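Long-range contact in citrate synthase (PDB 1O7X), which belongs to the citrate synthase family of mainly helical enzymes, here from a sulfur-loving archaeon and assembled as a two-chain protein: residues Gly220-Ala225 and Asn311-Ser316. Sequence-based numbering, arbitrary orientation.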
loop_
_atom_site.group_PDB
_atom_site.type_symbol
_atom_site.label_atom_id
_atom_site.label_comp_id
_atom_site.label_asym_id
_atom_site.label_seq_id
_atom_site.Cartn_x
_atom_site.Cartn_y
_atom_site.Cartn_z
ATOM N N GLY A 220 9.791 6.103 -12.152
ATOM C CA GLY A 220 10.502 7.100 -12.895
ATOM C C GLY A 220 11.766 6.773 -13.639
ATOM O O GLY A 220 12.256 7.643 -14.348
ATOM N N ALA A 221 12.278 5.562 -13.611
ATOM C CA ALA A 221 13.448 5.071 -14.295
ATOM C C ALA A 221 13.460 5.364 -15.790
ATOM O O ALA A 221 14.217 6.213 -16.282
ATOM C CB ALA A 221 13.494 3.556 -14.098
ATOM N N ALA A 222 12.530 4.788 -16.541
ATOM C CA ALA A 222 12.469 5.052 -17.967
ATOM C C ALA A 222 12.401 6.549 -18.234
ATOM O O ALA A 222 13.060 7.018 -19.174
ATOM C CB ALA A 222 11.356 4.258 -18.606
ATOM N N GLU A 223 11.724 7.360 -17.429
ATOM C CA GLU A 223 11.635 8.794 -17.594
ATOM C C GLU A 223 12.945 9.537 -17.393
ATOM O O GLU A 223 13.135 10.644 -17.886
ATOM C CB GLU A 223 10.617 9.392 -16.616
ATOM C CG GLU A 223 9.158 9.114 -16.907
ATOM C CD GLU A 223 8.648 7.944 -16.069
ATOM O OE1 GLU A 223 9.495 7.066 -15.775
ATOM O OE2 GLU A 223 7.434 7.948 -15.733
ATOM N N GLU A 224 13.851 8.988 -16.606
ATOM C CA GLU A 224 15.140 9.613 -16.340
ATOM C C GLU A 224 16.081 9.314 -17.508
ATOM O O GLU A 224 16.910 10.157 -17.855
ATOM C CB GLU A 224 15.687 9.128 -15.011
ATOM C CG GLU A 224 16.148 10.183 -14.022
ATOM C CD GLU A 224 15.114 11.300 -13.928
ATOM O OE1 GLU A 224 15.498 12.486 -14.087
ATOM O OE2 GLU A 224 13.933 10.910 -13.722
ATOM N N ALA A 225 15.935 8.131 -18.109
ATOM C CA ALA A 225 16.793 7.797 -19.243
ATOM C C ALA A 225 16.447 8.729 -20.404
ATOM O O ALA A 225 17.281 9.543 -20.810
ATOM C CB ALA A 225 16.690 6.340 -19.631
ATOM N N ASN A 311 20.635 -1.028 -19.549
ATOM C CA ASN A 311 19.553 -1.805 -18.958
ATOM C C ASN A 311 18.215 -1.559 -19.653
ATOM O O ASN A 311 18.095 -0.638 -20.476
ATOM C CB ASN A 311 19.429 -1.624 -17.460
ATOM C CG ASN A 311 19.067 -0.238 -16.994
ATOM O OD1 ASN A 311 18.133 0.368 -17.518
ATOM N ND2 ASN A 311 19.840 0.244 -16.035
ATOM N N THR A 312 17.171 -2.323 -19.359
ATOM C CA THR A 312 15.888 -2.184 -20.012
ATOM C C THR A 312 15.155 -0.849 -20.055
ATOM O O THR A 312 14.242 -0.662 -20.883
ATOM C CB THR A 312 14.859 -3.204 -19.474
ATOM O OG1 THR A 312 13.693 -3.081 -20.313
ATOM C CG2 THR A 312 14.466 -2.903 -18.053
ATOM N N ASP A 313 15.507 0.117 -19.222
ATOM C CA ASP A 313 14.888 1.426 -19.184
ATOM C C ASP A 313 15.476 2.433 -20.160
ATOM O O ASP A 313 14.972 3.552 -20.301
ATOM C CB ASP A 313 15.024 2.002 -17.755
ATOM C CG ASP A 313 14.182 1.215 -16.759
ATOM O OD1 ASP A 313 12.991 0.987 -17.075
ATOM O OD2 ASP A 313 14.739 0.859 -15.699
ATOM N N PHE A 314 16.589 2.025 -20.795
ATOM C CA PHE A 314 17.288 2.886 -21.748
ATOM C C PHE A 314 16.534 2.941 -23.063
ATOM O O PHE A 314 16.528 4.031 -23.634
ATOM C CB PHE A 314 18.719 2.450 -21.991
ATOM C CG PHE A 314 19.635 3.436 -22.648
ATOM C CD1 PHE A 314 20.368 4.340 -21.884
ATOM C CD2 PHE A 314 19.830 3.439 -24.023
ATOM C CE1 PHE A 314 21.259 5.226 -22.467
ATOM C CE2 PHE A 314 20.699 4.327 -24.620
ATOM C CZ PHE A 314 21.421 5.210 -23.839
ATOM N N TYR A 315 15.847 1.875 -23.459
ATOM C CA TYR A 315 15.126 1.910 -24.727
ATOM C C TYR A 315 13.617 1.992 -24.634
ATOM O O TYR A 315 12.970 2.658 -25.469
ATOM C CB TYR A 315 15.566 0.693 -25.593
ATOM C CG TYR A 315 16.891 1.018 -26.259
ATOM C CD1 TYR A 315 18.106 0.556 -25.781
ATOM C CD2 TYR A 315 16.896 1.843 -27.371
ATOM C CE1 TYR A 315 19.301 0.894 -26.402
ATOM C CE2 TYR A 315 18.075 2.186 -28.003
ATOM C CZ TYR A 315 19.275 1.714 -27.503
ATOM O OH TYR A 315 20.421 2.085 -28.159
ATOM N N SER A 316 13.007 1.379 -23.623
ATOM C CA SER A 316 11.558 1.361 -23.449
ATOM C C SER A 316 10.880 2.699 -23.652
ATOM O O SER A 316 9.863 2.797 -24.348
ATOM C CB SER A 316 11.182 0.826 -22.065
ATOM O OG SER A 316 11.786 1.718 -21.133
#
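Asp313 lies against the first turn of helix 221-232, where Ala221, Ala222 and Ala225 meet residues 311-316. Asn311 OD1 accepts from the backbone N of Asp313 at 3.1 Å, with the donor in the carbonyl plane: an Asx turn. A type I beta turn spans Asn311 to Phe314, closed by the bond from Phe314 N to Asn311 O. Asp313 then carries most of the contact. Its CG stands beside the backbone N, anti to the carbonyl carbon (chi1 -68°), and the carboxylate lies alongside the start of the helix. Asp313 OD2 is 3.4 Å from the methyl carbon CB of Ala221. The other carboxylate oxygen, Asp313 OD1, is 4.0 Å from Ala222 CB and is hydrogen-bonded to Tyr180 OH. The carbonyl of Asp313 also faces the helix: its O is 3.3 Å from Ala225 CB and 3.7 Å from Ala222 CA. The same Ala225 CB packs on the backbone of Phe314, 4.1 Å from its CA. The CB of Phe314 points away from helix 221-232, and its ring meets Phe256 and Phe229 edge-to-face. At Ser316 the hydroxyl comes back to the helix, with OG 3.6 Å from Ala222 CB. That hydroxyl is also hydrogen-bonded to Tyr180 OH, so one tyrosine joins both polar side chains that border Ala222. The touching side chains on the helix side are all methyls, and the Ala222 and Asp313 CA atoms are 4.5 Å apart. The contact is largely buried helix-to-loop packing inside the mainly helical citrate synthase fold, within one chain. It sets the start of helix 221-232 against the connection from helix 283-303 to helix 316-323, while Thr312 and Tyr315 of this connection rest on helix 266-279.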